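Local structure of protein-arginine-phosphatase (Bacillus subtilis subsp. subtilis, 4KK3) at residues V6-T11 with H85-I90; N10-P15 with D125-T130; A77-A82 with K106-G111. The protein removes phosphate from phosphoarginine residues of many proteins, reversing the action of the arginine kinase McsB, and barely acts on phosphoserine, phosphothreonine or phosphotyrosine peptides. All blocks are in the same frame, centred on the assembly; numbering follows the deposited sequence.

Interaction 1: residues V6-T11 with H85-I90. With PO4 (phosphate ion), chain B.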
ATOM      1  N   VAL A   6       0.102   1.996   3.487  1.00 11.12           N
ATOM      2  CA  VAL A   6      -0.701   2.076   4.708  1.00 11.51           C
ATOM      3  C   VAL A   6      -2.194   2.244   4.410  1.00 15.01           C
ATOM      4  O   VAL A   6      -2.578   3.074   3.577  1.00 15.52           O
ATOM      5  CB  VAL A   6      -0.253   3.284   5.579  1.00 13.49           C
ATOM      6  CG1 VAL A   6      -1.188   3.425   6.783  1.00 13.64           C
ATOM      7  CG2 VAL A   6       1.178   3.108   6.039  1.00 14.75           C
ATOM      8  N   CYS A   7      -3.036   1.460   5.085  1.00 17.44           N
ATOM      9  CA  CYS A   7      -4.486   1.655   4.999  1.00 15.25           C
ATOM     10  C   CYS A   7      -5.079   1.634   6.402  1.00 17.72           C
ATOM     11  O   CYS A   7      -4.385   1.924   7.370  1.00 17.95           O
ATOM     12  CB  CYS A   7      -5.156   0.613   4.081  1.00 18.98           C
ATOM     13  SG  CYS A   7      -4.908  -1.121   4.563  1.00 18.41           S
ATOM     14  N   THR A   8      -6.359   1.306   6.519  1.00 16.95           N
ATOM     15  CA  THR A   8      -6.989   1.293   7.833  1.00 18.97           C
ATOM     16  C   THR A   8      -6.748  -0.053   8.544  1.00 18.78           C
ATOM     17  O   THR A   8      -6.101  -0.122   9.590  1.00 20.83           O
ATOM     18  CB  THR A   8      -8.503   1.558   7.712  1.00 24.57           C
ATOM     19  OG1 THR A   8      -8.726   2.822   7.067  1.00 21.64           O
ATOM     20  CG2 THR A   8      -9.160   1.559   9.085  1.00 23.65           C
ATOM     21  N   GLY A   9      -7.265  -1.131   7.969  1.00 19.21           N
ATOM     22  CA  GLY A   9      -7.208  -2.414   8.648  1.00 21.85           C
ATOM     23  C   GLY A   9      -5.978  -3.253   8.345  1.00 16.60           C
ATOM     24  O   GLY A   9      -5.690  -4.208   9.069  1.00 20.87           O
ATOM     25  N   ASN A  10      -5.235  -2.868   7.308  1.00 15.86           N
ATOM     26  CA  ASN A  10      -4.150  -3.691   6.773  1.00 14.96           C
ATOM     27  C   ASN A  10      -4.719  -5.066   6.452  1.00 18.11           C
ATOM     28  O   ASN A  10      -4.059  -6.081   6.650  1.00 19.12           O
ATOM     29  CB  ASN A  10      -2.958  -3.799   7.744  1.00 17.17           C
ATOM     30  CG  ASN A  10      -1.710  -4.410   7.104  1.00 16.27           C
ATOM     31  OD1 ASN A  10      -1.023  -5.217   7.730  1.00 18.56           O
ATOM     32  ND2 ASN A  10      -1.403  -4.013   5.856  1.00 17.14           N
ATOM     33  N   THR A  11      -5.948  -5.080   5.955  1.00 16.61           N
ATOM     34  CA  THR A  11      -6.555  -6.343   5.513  1.00 16.19           C
ATOM     35  C   THR A  11      -6.911  -6.359   4.030  1.00 18.84           C
ATOM     36  O   THR A  11      -7.024  -7.431   3.434  1.00 19.61           O
ATOM     37  CB  THR A  11      -7.821  -6.692   6.332  1.00 22.63           C
ATOM     38  OG1 THR A  11      -8.796  -5.650   6.187  1.00 23.95           O
ATOM     39  CG2 THR A  11      -7.481  -6.858   7.807  1.00 28.82           C
ATOM     40  N   HIS A  85      -6.228  10.612   2.053  1.00 19.72           N
ATOM     41  CA  HIS A  85      -5.710  11.799   2.714  1.00 23.44           C
ATOM     42  C   HIS A  85      -5.994  11.752   4.221  1.00 21.51           C
ATOM     43  O   HIS A  85      -5.198  12.213   5.026  1.00 20.91           O
ATOM     44  CB  HIS A  85      -6.221  13.086   2.039  1.00 26.44           C
ATOM     45  CG  HIS A  85      -5.428  13.481   0.826  1.00 33.80           C
ATOM     46  ND1 HIS A  85      -5.715  13.014  -0.439  1.00 40.18           N
ATOM     47  CD2 HIS A  85      -4.346  14.287   0.690  1.00 33.23           C
ATOM     48  CE1 HIS A  85      -4.846  13.513  -1.301  1.00 38.90           C
ATOM     49  NE2 HIS A  85      -4.011  14.297  -0.642  1.00 40.80           N
ATOM     50  N   GLN A  86      -7.104  11.143   4.605  1.00 22.50           N
ATOM     51  CA  GLN A  86      -7.372  10.920   6.016  1.00 23.77           C
ATOM     52  C   GLN A  86      -6.330  10.007   6.671  1.00 18.23           C
ATOM     53  O   GLN A  86      -5.996  10.179   7.836  1.00 21.07           O
ATOM     54  CB  GLN A  86      -8.762  10.327   6.212  1.00 29.36           C
ATOM     55  CG  GLN A  86      -9.134  10.196   7.658  1.00 31.92           C
ATOM     56  CD  GLN A  86      -9.162  11.540   8.365  1.00 35.22           C
ATOM     57  OE1 GLN A  86      -8.273  11.866   9.152  1.00 43.05           O
ATOM     58  NE2 GLN A  86     -10.181  12.326   8.079  1.00 32.38           N
ATOM     59  N   HIS A  87      -5.825   9.019   5.932  1.00 18.14           N
ATOM     60  CA  HIS A  87      -4.752   8.206   6.491  1.00 17.35           C
ATOM     61  C   HIS A  87      -3.516   9.050   6.814  1.00 20.01           C
ATOM     62  O   HIS A  87      -2.904   8.846   7.847  1.00 19.76           O
ATOM     63  CB  HIS A  87      -4.375   7.076   5.551  1.00 14.78           C
ATOM     64  CG  HIS A  87      -5.414   6.007   5.456  1.00 18.53           C
ATOM     65  ND1 HIS A  87      -5.639   5.297   4.295  1.00 19.47           N
ATOM     66  CD2 HIS A  87      -6.274   5.511   6.375  1.00 21.32           C
ATOM     67  CE1 HIS A  87      -6.601   4.414   4.503  1.00 23.37           C
ATOM     68  NE2 HIS A  87      -7.004   4.523   5.757  1.00 20.69           N
ATOM     69  N   LYS A  88      -3.160   9.988   5.935  1.00 20.63           N
ATOM     70  CA  LYS A  88      -2.047  10.917   6.193  1.00 26.82           C
ATOM     71  C   LYS A  88      -2.227  11.684   7.486  1.00 26.09           C
ATOM     72  O   LYS A  88      -1.275  11.900   8.238  1.00 25.91           O
ATOM     73  CB  LYS A  88      -1.907  11.934   5.060  1.00 29.12           C
ATOM     74  CG  LYS A  88      -1.383  11.344   3.776  1.00 27.06           C
ATOM     75  CD  LYS A  88      -1.268  12.370   2.654  1.00 28.84           C
ATOM     76  CE  LYS A  88      -0.618  13.666   3.087  1.00 37.32           C
ATOM     77  NZ  LYS A  88      -0.497  14.589   1.920  1.00 34.42           N
ATOM     78  N   GLN A  89      -3.464  12.094   7.730  1.00 23.17           N
ATOM     79  CA  GLN A  89      -3.831  12.852   8.920  1.00 31.36           C
ATOM     80  C   GLN A  89      -3.666  12.035  10.184  1.00 28.20           C
ATOM     81  O   GLN A  89      -3.171  12.531  11.204  1.00 23.70           O
ATOM     82  CB  GLN A  89      -5.280  13.327   8.808  1.00 33.11           C
ATOM     83  CG  GLN A  89      -5.492  14.357   7.732  1.00 39.09           C
ATOM     84  CD  GLN A  89      -4.555  15.540   7.897  1.00 47.89           C
ATOM     85  OE1 GLN A  89      -4.305  16.005   9.012  1.00 49.73           O
ATOM     86  NE2 GLN A  89      -4.001  16.011   6.790  1.00 50.34           N
ATOM     87  N   ILE A  90      -4.110  10.788  10.129  1.00 23.56           N
ATOM     88  CA  ILE A  90      -3.952   9.906  11.263  1.00 21.06           C
ATOM     89  C   ILE A  90      -2.478   9.634  11.519  1.00 21.15           C
ATOM     90  O   ILE A  90      -2.053   9.600  12.671  1.00 26.71           O
ATOM     91  CB  ILE A  90      -4.690   8.568  11.040  1.00 21.43           C
ATOM     92  CG1 ILE A  90      -6.182   8.819  10.830  1.00 31.33           C
ATOM     93  CG2 ILE A  90      -4.469   7.615  12.222  1.00 22.24           C
ATOM     94  CD1 ILE A  90      -6.863   9.456  12.011  1.00 41.55           C
TER
HETATM   95  P   PO4 B 201      -8.522  -1.938   4.509  1.00 21.57           P
HETATM   96  O1  PO4 B 201      -8.165  -1.627   3.087  1.00 19.49           O
HETATM   97  O2  PO4 B 201      -9.985  -2.356   4.564  1.00 22.18           O
HETATM   98  O3  PO4 B 201      -8.395  -0.645   5.331  1.00 19.44           O
HETATM   99  O4  PO4 B 201      -7.688  -3.001   5.155  1.00 22.63           O
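Thr8 OG1 and His87 NE2 lie 2.8 Å apart in a hydrogen bond, with the hydroxyl at the imidazole edge and in the ring plane; either partner could be the donor. The two side chains meet at about a right angle. Cys7 passes over one face of the same ring: its CA stands 3.9 Å from the His87 ring centroid, 28° off the normal, a CH-pi contact, while its sulfur points to the phosphate side. The ring, carried by helix 85-94, packs where strand 2-7 turns into the phosphate-binding loop, the start of the CX5R signature of low molecular weight phosphatases, with Cys7 as nucleophile. Were the imidazole of His87 cut back to an alanine, Thr8 OG1 would probably lose this partner and a gap would open beside the Cys7 backbone. Within the loop, backbone amides turn inward on a phosphate ion that probably marks where the phosphoryl group of the substrate binds. Gly9 N donates almost straight to PO4 O3 at 2.9 Å (171°), whereas the bond from Thr8 N to the same oxygen is weak. PO4 O4 receives Thr11 N at 2.8 Å and Thr11 OG1 at 3.1 Å. Thr11 OG1 sits between its own backbone N and carbonyl carbon (chi1 60°), which turns the hydroxyl of this substrate-discriminating residue to the anion.

Interaction 2: residues N10-P15 with D125-T130. With PO4 (phosphate ion), chain B.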
ATOM      1  N   ASN A  10      -5.235  -2.868   7.308  1.00 15.86           N
ATOM      2  CA  ASN A  10      -4.150  -3.691   6.773  1.00 14.96           C
ATOM      3  C   ASN A  10      -4.719  -5.066   6.452  1.00 18.11           C
ATOM      4  O   ASN A  10      -4.059  -6.081   6.650  1.00 19.12           O
ATOM      5  CB  ASN A  10      -2.958  -3.799   7.744  1.00 17.17           C
ATOM      6  CG  ASN A  10      -1.710  -4.410   7.104  1.00 16.27           C
ATOM      7  OD1 ASN A  10      -1.023  -5.217   7.730  1.00 18.56           O
ATOM      8  ND2 ASN A  10      -1.403  -4.013   5.856  1.00 17.14           N
ATOM      9  N   THR A  11      -5.948  -5.080   5.955  1.00 16.61           N
ATOM     10  CA  THR A  11      -6.555  -6.343   5.513  1.00 16.19           C
ATOM     11  C   THR A  11      -6.911  -6.359   4.030  1.00 18.84           C
ATOM     12  O   THR A  11      -7.024  -7.431   3.434  1.00 19.61           O
ATOM     13  CB  THR A  11      -7.821  -6.692   6.332  1.00 22.63           C
ATOM     14  OG1 THR A  11      -8.796  -5.650   6.187  1.00 23.95           O
ATOM     15  CG2 THR A  11      -7.481  -6.858   7.807  1.00 28.82           C
ATOM     16  N   CYS A  12      -7.100  -5.189   3.426  1.00 17.30           N
ATOM     17  CA  CYS A  12      -7.502  -5.151   2.018  1.00 16.72           C
ATOM     18  C   CYS A  12      -6.565  -4.370   1.090  1.00 17.47           C
ATOM     19  O   CYS A  12      -5.825  -4.952   0.299  1.00 16.80           O
ATOM     20  CB  CYS A  12      -8.921  -4.635   1.873  1.00 14.96           C
ATOM     21  SG  CYS A  12     -10.134  -5.439   2.963  1.00 24.68           S
ATOM     22  N   ARG A  13      -6.599  -3.050   1.188  1.00 14.50           N
ATOM     23  CA  ARG A  13      -5.891  -2.191   0.233  1.00 17.60           C
ATOM     24  C   ARG A  13      -4.374  -2.286   0.326  1.00 14.57           C
ATOM     25  O   ARG A  13      -3.703  -2.551  -0.675  1.00 14.69           O
ATOM     26  CB  ARG A  13      -6.298  -0.727   0.427  1.00 12.72           C
ATOM     27  CG  ARG A  13      -7.573  -0.323  -0.283  1.00 13.21           C
ATOM     28  CD  ARG A  13      -8.116   1.003   0.309  1.00 14.43           C
ATOM     29  NE  ARG A  13      -8.305   0.895   1.748  1.00 13.22           N
ATOM     30  CZ  ARG A  13      -8.734   1.896   2.513  1.00 15.59           C
ATOM     31  NH1 ARG A  13      -9.021   3.060   1.954  1.00 16.17           N
ATOM     32  NH2 ARG A  13      -8.880   1.722   3.819  1.00 18.33           N
ATOM     33  N   SER A  14      -3.822  -2.030   1.509  1.00 15.99           N
ATOM     34  CA  SER A  14      -2.369  -2.068   1.625  1.00 14.85           C
ATOM     35  C   SER A  14      -1.737  -3.458   1.422  1.00 14.44           C
ATOM     36  O   SER A  14      -0.672  -3.525   0.813  1.00 15.32           O
ATOM     37  CB  SER A  14      -1.805  -1.292   2.841  1.00 18.04           C
ATOM     38  OG  SER A  14      -2.121  -1.867   4.094  1.00 18.17           O
ATOM     39  N   PRO A  15      -2.390  -4.556   1.893  1.00 13.48           N
ATOM     40  CA  PRO A  15      -1.839  -5.872   1.535  1.00 15.18           C
ATOM     41  C   PRO A  15      -1.945  -6.163   0.044  1.00 12.28           C
ATOM     42  O   PRO A  15      -1.036  -6.792  -0.498  1.00 17.62           O
ATOM     43  CB  PRO A  15      -2.713  -6.862   2.327  1.00 16.52           C
ATOM     44  CG  PRO A  15      -3.307  -6.056   3.434  1.00 18.41           C
ATOM     45  CD  PRO A  15      -3.504  -4.684   2.855  1.00 15.92           C
ATOM     46  N   ASP A 125     -16.594  -8.019  -6.848  1.00 26.52           N
ATOM     47  CA  ASP A 125     -16.413  -7.079  -7.946  1.00 24.50           C
ATOM     48  C   ASP A 125     -15.877  -5.723  -7.492  1.00 25.28           C
ATOM     49  O   ASP A 125     -15.099  -5.096  -8.216  1.00 25.55           O
ATOM     50  CB  ASP A 125     -17.691  -6.932  -8.758  1.00 29.18           C
ATOM     51  CG  ASP A 125     -18.139  -8.248  -9.354  1.00 34.53           C
ATOM     52  OD1 ASP A 125     -17.417  -8.789 -10.221  1.00 41.97           O
ATOM     53  OD2 ASP A 125     -19.203  -8.744  -8.943  1.00 42.52           O
ATOM     54  N   ILE A 126     -16.280  -5.278  -6.304  1.00 25.26           N
ATOM     55  CA  ILE A 126     -15.706  -4.062  -5.715  1.00 25.34           C
ATOM     56  C   ILE A 126     -14.201  -4.242  -5.497  1.00 24.51           C
ATOM     57  O   ILE A 126     -13.394  -3.373  -5.850  1.00 21.64           O
ATOM     58  CB  ILE A 126     -16.365  -3.705  -4.366  1.00 24.40           C
ATOM     59  CG1 ILE A 126     -17.821  -3.291  -4.571  1.00 35.25           C
ATOM     60  CG2 ILE A 126     -15.612  -2.559  -3.673  1.00 23.23           C
ATOM     61  CD1 ILE A 126     -17.981  -1.983  -5.322  1.00 37.96           C
ATOM     62  N   TYR A 127     -13.826  -5.383  -4.925  1.00 23.70           N
ATOM     63  CA  TYR A 127     -12.415  -5.697  -4.705  1.00 19.97           C
ATOM     64  C   TYR A 127     -11.616  -5.779  -5.996  1.00 19.94           C
ATOM     65  O   TYR A 127     -10.474  -5.334  -6.045  1.00 21.52           O
ATOM     66  CB  TYR A 127     -12.255  -7.009  -3.952  1.00 19.73           C
ATOM     67  CG  TYR A 127     -12.368  -6.885  -2.460  1.00 21.98           C
ATOM     68  CD1 TYR A 127     -13.605  -6.765  -1.854  1.00 23.26           C
ATOM     69  CD2 TYR A 127     -11.236  -6.906  -1.651  1.00 20.33           C
ATOM     70  CE1 TYR A 127     -13.717  -6.659  -0.492  1.00 26.87           C
ATOM     71  CE2 TYR A 127     -11.343  -6.808  -0.274  1.00 23.86           C
ATOM     72  CZ  TYR A 127     -12.583  -6.681   0.294  1.00 27.55           C
ATOM     73  OH  TYR A 127     -12.705  -6.580   1.660  1.00 37.65           O
ATOM     74  N   LYS A 128     -12.201  -6.356  -7.039  1.00 22.43           N
ATOM     75  CA  LYS A 128     -11.470  -6.486  -8.291  1.00 21.77           C
ATOM     76  C   LYS A 128     -11.237  -5.114  -8.913  1.00 26.19           C
ATOM     77  O   LYS A 128     -10.207  -4.881  -9.536  1.00 21.49           O
ATOM     78  CB  LYS A 128     -12.161  -7.447  -9.263  1.00 24.06           C
ATOM     79  CG  LYS A 128     -12.142  -8.881  -8.782  1.00 23.55           C
ATOM     80  CD  LYS A 128     -12.783  -9.802  -9.815  1.00 33.79           C
ATOM     81  CE  LYS A 128     -13.051 -11.179  -9.251  1.00 39.65           C
ATOM     82  NZ  LYS A 128     -13.440 -12.148 -10.325  1.00 45.87           N
ATOM     83  N   GLN A 129     -12.185  -4.200  -8.716  1.00 25.70           N
ATOM     84  CA  GLN A 129     -12.022  -2.820  -9.164  1.00 24.04           C
ATOM     85  C   GLN A 129     -10.900  -2.119  -8.395  1.00 20.80           C
ATOM     86  O   GLN A 129     -10.087  -1.412  -8.978  1.00 24.61           O
ATOM     87  CB  GLN A 129     -13.340  -2.051  -9.027  1.00 24.37           C
ATOM     88  CG  GLN A 129     -14.446  -2.570  -9.949  1.00 38.70           C
ATOM     89  CD  GLN A 129     -15.768  -1.850  -9.747  1.00 47.06           C
ATOM     90  OE1 GLN A 129     -16.660  -2.343  -9.053  1.00 43.81           O
ATOM     91  NE2 GLN A 129     -15.902  -0.677 -10.355  1.00 51.86           N
ATOM     92  N   THR A 130     -10.850  -2.340  -7.087  1.00 20.21           N
ATOM     93  CA  THR A 130      -9.759  -1.820  -6.264  1.00 17.74           C
ATOM     94  C   THR A 130      -8.419  -2.391  -6.727  1.00 18.11           C
ATOM     95  O   THR A 130      -7.432  -1.669  -6.897  1.00 18.33           O
ATOM     96  CB  THR A 130      -9.971  -2.167  -4.794  1.00 19.06           C
ATOM     97  OG1 THR A 130     -11.181  -1.552  -4.343  1.00 21.53           O
ATOM     98  CG2 THR A 130      -8.808  -1.655  -3.953  1.00 20.42           C
TER
HETATM   99  P   PO4 B 201      -8.522  -1.938   4.509  1.00 21.57           P
HETATM  100  O1  PO4 B 201      -8.165  -1.627   3.087  1.00 19.49           O
HETATM  101  O2  PO4 B 201      -9.985  -2.356   4.564  1.00 22.18           O
HETATM  102  O3  PO4 B 201      -8.395  -0.645   5.331  1.00 19.44           O
HETATM  103  O4  PO4 B 201      -7.688  -3.001   5.155  1.00 22.63           O
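A sulfur-aromatic contact between Cys12 and Tyr127, with a small apolar touch between Arg13 and Thr130 beside it, packs the end of the phosphate-binding loop and the first turn of helix 13-28 against the early turns of helix 124-145. Cys12 SG approaches the rim of the phenol ring almost within its plane: it is 4.9 Å from the Tyr127 ring centroid and 75° off the normal. The sulfur lies 3.1 Å from Tyr127 OH and 3.7 Å from Tyr127 CE2, beside the hydroxyl-bearing corner of the ring. With SG anti to its carbonyl carbon (chi1 -49°), Cys12 reaches out to helix 124-145 while its amide faces inward. Next to it, Arg13 CG meets Thr130 CG2 at 4.1 Å, aliphatic carbon against methyl. Met16, one turn further along helix 13-28, touches both Tyr127 and Thr130, and His50 packs edge-to-face with the Tyr127 ring.

The loop is the P-loop of the CX5R motif, and Cys12 is the N-cap residue of the helix that follows, so the anion sits where the helix dipole would probably help to hold its charge. Cys12 N donates to PO4 O4 at 2.9 Å. PO4 O1 is gripped twice by one residue, from Arg13 N at 2.8 Å and from Arg13 NE at 2.9 Å. The Arg13 chain bends at chi3 (-55°), bringing the guanidinium edge-on to the phosphate with phosphorus in its plane; Arg13 NH2 then donates to PO4 O3 at 2.9 Å. Val116 O accepts from Arg13 NH1, fixing the far side of the group, and Asp118, the proton donor/acceptor, forms a long, weak ion pair with Arg13 NH2.

Interaction 3: residues A77-A82 with K106-G111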
ATOM      1  N   ALA A  77      11.197   3.751   7.278  1.00 30.69           N
ATOM      2  CA  ALA A  77      10.703   3.863   5.907  1.00 27.98           C
ATOM      3  C   ALA A  77      11.342   5.028   5.164  1.00 26.77           C
ATOM      4  O   ALA A  77      11.570   6.093   5.739  1.00 28.42           O
ATOM      5  CB  ALA A  77       9.176   4.005   5.899  1.00 27.70           C
ATOM      6  N   ASP A  78      11.612   4.828   3.879  1.00 26.23           N
ATOM      7  CA  ASP A  78      12.056   5.921   3.021  1.00 30.94           C
ATOM      8  C   ASP A  78      10.846   6.634   2.421  1.00 27.86           C
ATOM      9  O   ASP A  78      10.874   7.840   2.174  1.00 28.48           O
ATOM     10  CB  ASP A  78      12.976   5.393   1.917  1.00 32.18           C
ATOM     11  CG  ASP A  78      14.257   4.801   2.468  1.00 38.10           C
ATOM     12  OD1 ASP A  78      14.967   5.520   3.198  1.00 36.04           O
ATOM     13  OD2 ASP A  78      14.547   3.614   2.192  1.00 34.81           O
ATOM     14  N   LEU A  79       9.771   5.880   2.222  1.00 20.22           N
ATOM     15  CA  LEU A  79       8.554   6.404   1.622  1.00 18.07           C
ATOM     16  C   LEU A  79       7.345   5.683   2.190  1.00 21.58           C
ATOM     17  O   LEU A  79       7.318   4.460   2.237  1.00 20.20           O
ATOM     18  CB  LEU A  79       8.588   6.224   0.102  1.00 21.23           C
ATOM     19  CG  LEU A  79       7.449   6.801  -0.748  1.00 19.47           C
ATOM     20  CD1 LEU A  79       7.336   8.318  -0.567  1.00 23.07           C
ATOM     21  CD2 LEU A  79       7.679   6.436  -2.218  1.00 23.86           C
ATOM     22  N   VAL A  80       6.361   6.455   2.634  1.00 16.48           N
ATOM     23  CA  VAL A  80       5.129   5.905   3.185  1.00 17.06           C
ATOM     24  C   VAL A  80       3.980   6.327   2.284  1.00 16.51           C
ATOM     25  O   VAL A  80       3.720   7.509   2.124  1.00 17.22           O
ATOM     26  CB  VAL A  80       4.892   6.428   4.608  1.00 19.98           C
ATOM     27  CG1 VAL A  80       3.619   5.828   5.200  1.00 19.22           C
ATOM     28  CG2 VAL A  80       6.099   6.122   5.493  1.00 23.16           C
ATOM     29  N   LEU A  81       3.296   5.358   1.669  1.00 13.77           N
ATOM     30  CA  LEU A  81       2.231   5.705   0.742  1.00 13.52           C
ATOM     31  C   LEU A  81       0.893   5.257   1.291  1.00 13.11           C
ATOM     32  O   LEU A  81       0.605   4.062   1.363  1.00 13.62           O
ATOM     33  CB  LEU A  81       2.481   5.067  -0.627  1.00 14.02           C
ATOM     34  CG  LEU A  81       3.765   5.575  -1.292  1.00 15.81           C
ATOM     35  CD1 LEU A  81       4.093   4.794  -2.565  1.00 19.51           C
ATOM     36  CD2 LEU A  81       3.669   7.079  -1.581  1.00 22.13           C
ATOM     37  N   ALA A  82       0.080   6.231   1.656  1.00 15.07           N
ATOM     38  CA  ALA A  82      -1.194   6.018   2.306  1.00 12.32           C
ATOM     39  C   ALA A  82      -2.286   5.914   1.266  1.00 12.95           C
ATOM     40  O   ALA A  82      -2.184   6.504   0.198  1.00 15.59           O
ATOM     41  CB  ALA A  82      -1.486   7.220   3.228  1.00 12.65           C
ATOM     42  N   LYS A 106      -2.088   8.148  -4.738  1.00 19.60           N
ATOM     43  CA  LYS A 106      -2.490   8.910  -5.914  1.00 19.17           C
ATOM     44  C   LYS A 106      -1.689  10.210  -6.064  1.00 17.66           C
ATOM     45  O   LYS A 106      -1.213  10.503  -7.152  1.00 19.56           O
ATOM     46  CB  LYS A 106      -3.999   9.139  -5.967  1.00 19.06           C
ATOM     47  CG  LYS A 106      -4.766   7.838  -6.253  1.00 19.24           C
ATOM     48  CD  LYS A 106      -6.255   8.061  -6.432  1.00 20.52           C
ATOM     49  CE  LYS A 106      -6.932   6.749  -6.842  1.00 21.66           C
ATOM     50  NZ  LYS A 106      -8.405   6.898  -6.959  1.00 25.39           N
ATOM     51  N   GLU A 107      -1.532  10.958  -4.965  1.00 17.85           N
ATOM     52  CA  GLU A 107      -0.693  12.169  -4.940  1.00 24.83           C
ATOM     53  C   GLU A 107       0.675  11.938  -5.550  1.00 20.06           C
ATOM     54  O   GLU A 107       1.122  12.652  -6.451  1.00 23.04           O
ATOM     55  CB  GLU A 107      -0.412  12.578  -3.486  1.00 31.44           C
ATOM     56  CG  GLU A 107      -1.220  13.673  -2.902  1.00 43.63           C
ATOM     57  CD  GLU A 107      -0.662  14.104  -1.554  1.00 37.02           C
ATOM     58  OE1 GLU A 107      -0.128  13.247  -0.795  1.00 22.52           O
ATOM     59  OE2 GLU A 107      -0.745  15.306  -1.260  1.00 42.15           O
ATOM     60  N   TYR A 108       1.359  10.935  -5.016  1.00 20.30           N
ATOM     61  CA  TYR A 108       2.749  10.699  -5.346  1.00 23.14           C
ATOM     62  C   TYR A 108       2.907  10.298  -6.805  1.00 23.49           C
ATOM     63  O   TYR A 108       3.807  10.765  -7.501  1.00 24.60           O
ATOM     64  CB  TYR A 108       3.304   9.613  -4.431  1.00 21.20           C
ATOM     65  CG  TYR A 108       4.803   9.515  -4.464  1.00 21.34           C
ATOM     66  CD1 TYR A 108       5.443   8.592  -5.275  1.00 24.51           C
ATOM     67  CD2 TYR A 108       5.578  10.365  -3.690  1.00 24.41           C
ATOM     68  CE1 TYR A 108       6.821   8.511  -5.301  1.00 26.51           C
ATOM     69  CE2 TYR A 108       6.944  10.299  -3.713  1.00 26.64           C
ATOM     70  CZ  TYR A 108       7.567   9.373  -4.520  1.00 27.60           C
ATOM     71  OH  TYR A 108       8.943   9.322  -4.523  1.00 30.31           O
ATOM     72  N   VAL A 109       2.014   9.435  -7.268  1.00 22.79           N
ATOM     73  CA  VAL A 109       2.137   8.868  -8.598  1.00 24.65           C
ATOM     74  C   VAL A 109       1.584   9.778  -9.695  1.00 27.78           C
ATOM     75  O   VAL A 109       2.202   9.942 -10.752  1.00 28.57           O
ATOM     76  CB  VAL A 109       1.450   7.484  -8.644  1.00 20.04           C
ATOM     77  CG1 VAL A 109       1.455   6.938 -10.055  1.00 24.29           C
ATOM     78  CG2 VAL A 109       2.151   6.549  -7.680  1.00 21.62           C
ATOM     79  N   THR A 110       0.435  10.391  -9.430  1.00 22.58           N
ATOM     80  CA  THR A 110      -0.299  11.112 -10.462  1.00 26.54           C
ATOM     81  C   THR A 110      -0.246  12.625 -10.287  1.00 29.34           C
ATOM     82  O   THR A 110      -0.601  13.370 -11.197  1.00 31.09           O
ATOM     83  CB  THR A 110      -1.780  10.706 -10.475  1.00 32.93           C
ATOM     84  OG1 THR A 110      -2.477  11.412  -9.441  1.00 34.86           O
ATOM     85  CG2 THR A 110      -1.928   9.214 -10.258  1.00 42.40           C
ATOM     86  N   GLY A 111       0.179  13.075  -9.111  1.00 26.93           N
ATOM     87  CA  GLY A 111       0.267  14.494  -8.830  1.00 31.90           C
ATOM     88  C   GLY A 111      -1.052  15.107  -8.403  1.00 34.84           C
ATOM     89  O   GLY A 111      -1.099  16.269  -7.992  1.00 35.78           O
TER
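Strand 79-82 runs past helix 105-110 with Leu81 CA and Tyr108 CA as the nearest alpha carbons, 7.9 Å apart. The strand is an inner member of the parallel four-stranded sheet of this alpha/beta phosphatase fold, between strands 2-7 and 102-104, and the short helix follows directly on strand 102-104. Leu79 and Leu81, two residues apart in the extended chain, present their side chains to the same face of the sheet, and Tyr108 projects from the helix to meet them. No hydrogen bond links the two segments; the contact is apolar.

Leu79 and Tyr108 reach out to each other head-on, the leucine from the strand and the tyrosine from the helix. Leu79 CD2 rests over one ring face, 4.0 Å from the Tyr108 centroid and 25° off the normal, in a CH-pi contact. It lies nearest the hydroxyl end, 3.7 Å from Tyr108 CZ, while Leu79 CD1 reaches Tyr108 CE2 at 3.7 Å, and so both methyls bear on the outer half of the ring. Leu81 comes in across the base of the tyrosine, its CD2 3.8 Å from Tyr108 CB. Having CG anti to the backbone N (chi1 -167°) carries the Tyr108 ring along the sheet from Leu81 to Leu79. Leu141 of helix 124-145 touches both Leu81 and Tyr108 and extends this hydrophobic layer.

The helix ends at Thr110, and Gly111 after it has a positive phi; a beta carbon at these backbone angles would collide with Thr110 O. Gly111 N still bonds to Glu107 O at 2.9 Å. One residue before Glu107, Lys106 O accepts twice from Thr110: from its N, and from Thr110 OG1 at 2.8 Å, which lies above the carbonyl plane, 48° out of it.

In the fold
From the N terminus, strand 2-7 leads into the phosphate loop, where interactions 1 and 2 both start, sharing Asn10 and Thr11 and the phosphate ion. Interaction 1 closes a loop of 73 residues onto helix 85-94; interaction 2 spans 109 residues to helix 124-145. Interaction 3, with 23 residues between its segments, joins strand 79-82 to helix 105-110. It is nested inside the loop of interaction 2 but crosses interaction 1, since 77-82 precedes 85-90 and 106-111 follows it. Interactions 1 and 3 are tied through the sheet by neighbouring strands 2-7 and 79-82, and by the Lys88-Glu107 salt bridge. Interactions 2 and 3 do not touch, lying on opposite sides of the chain's centre.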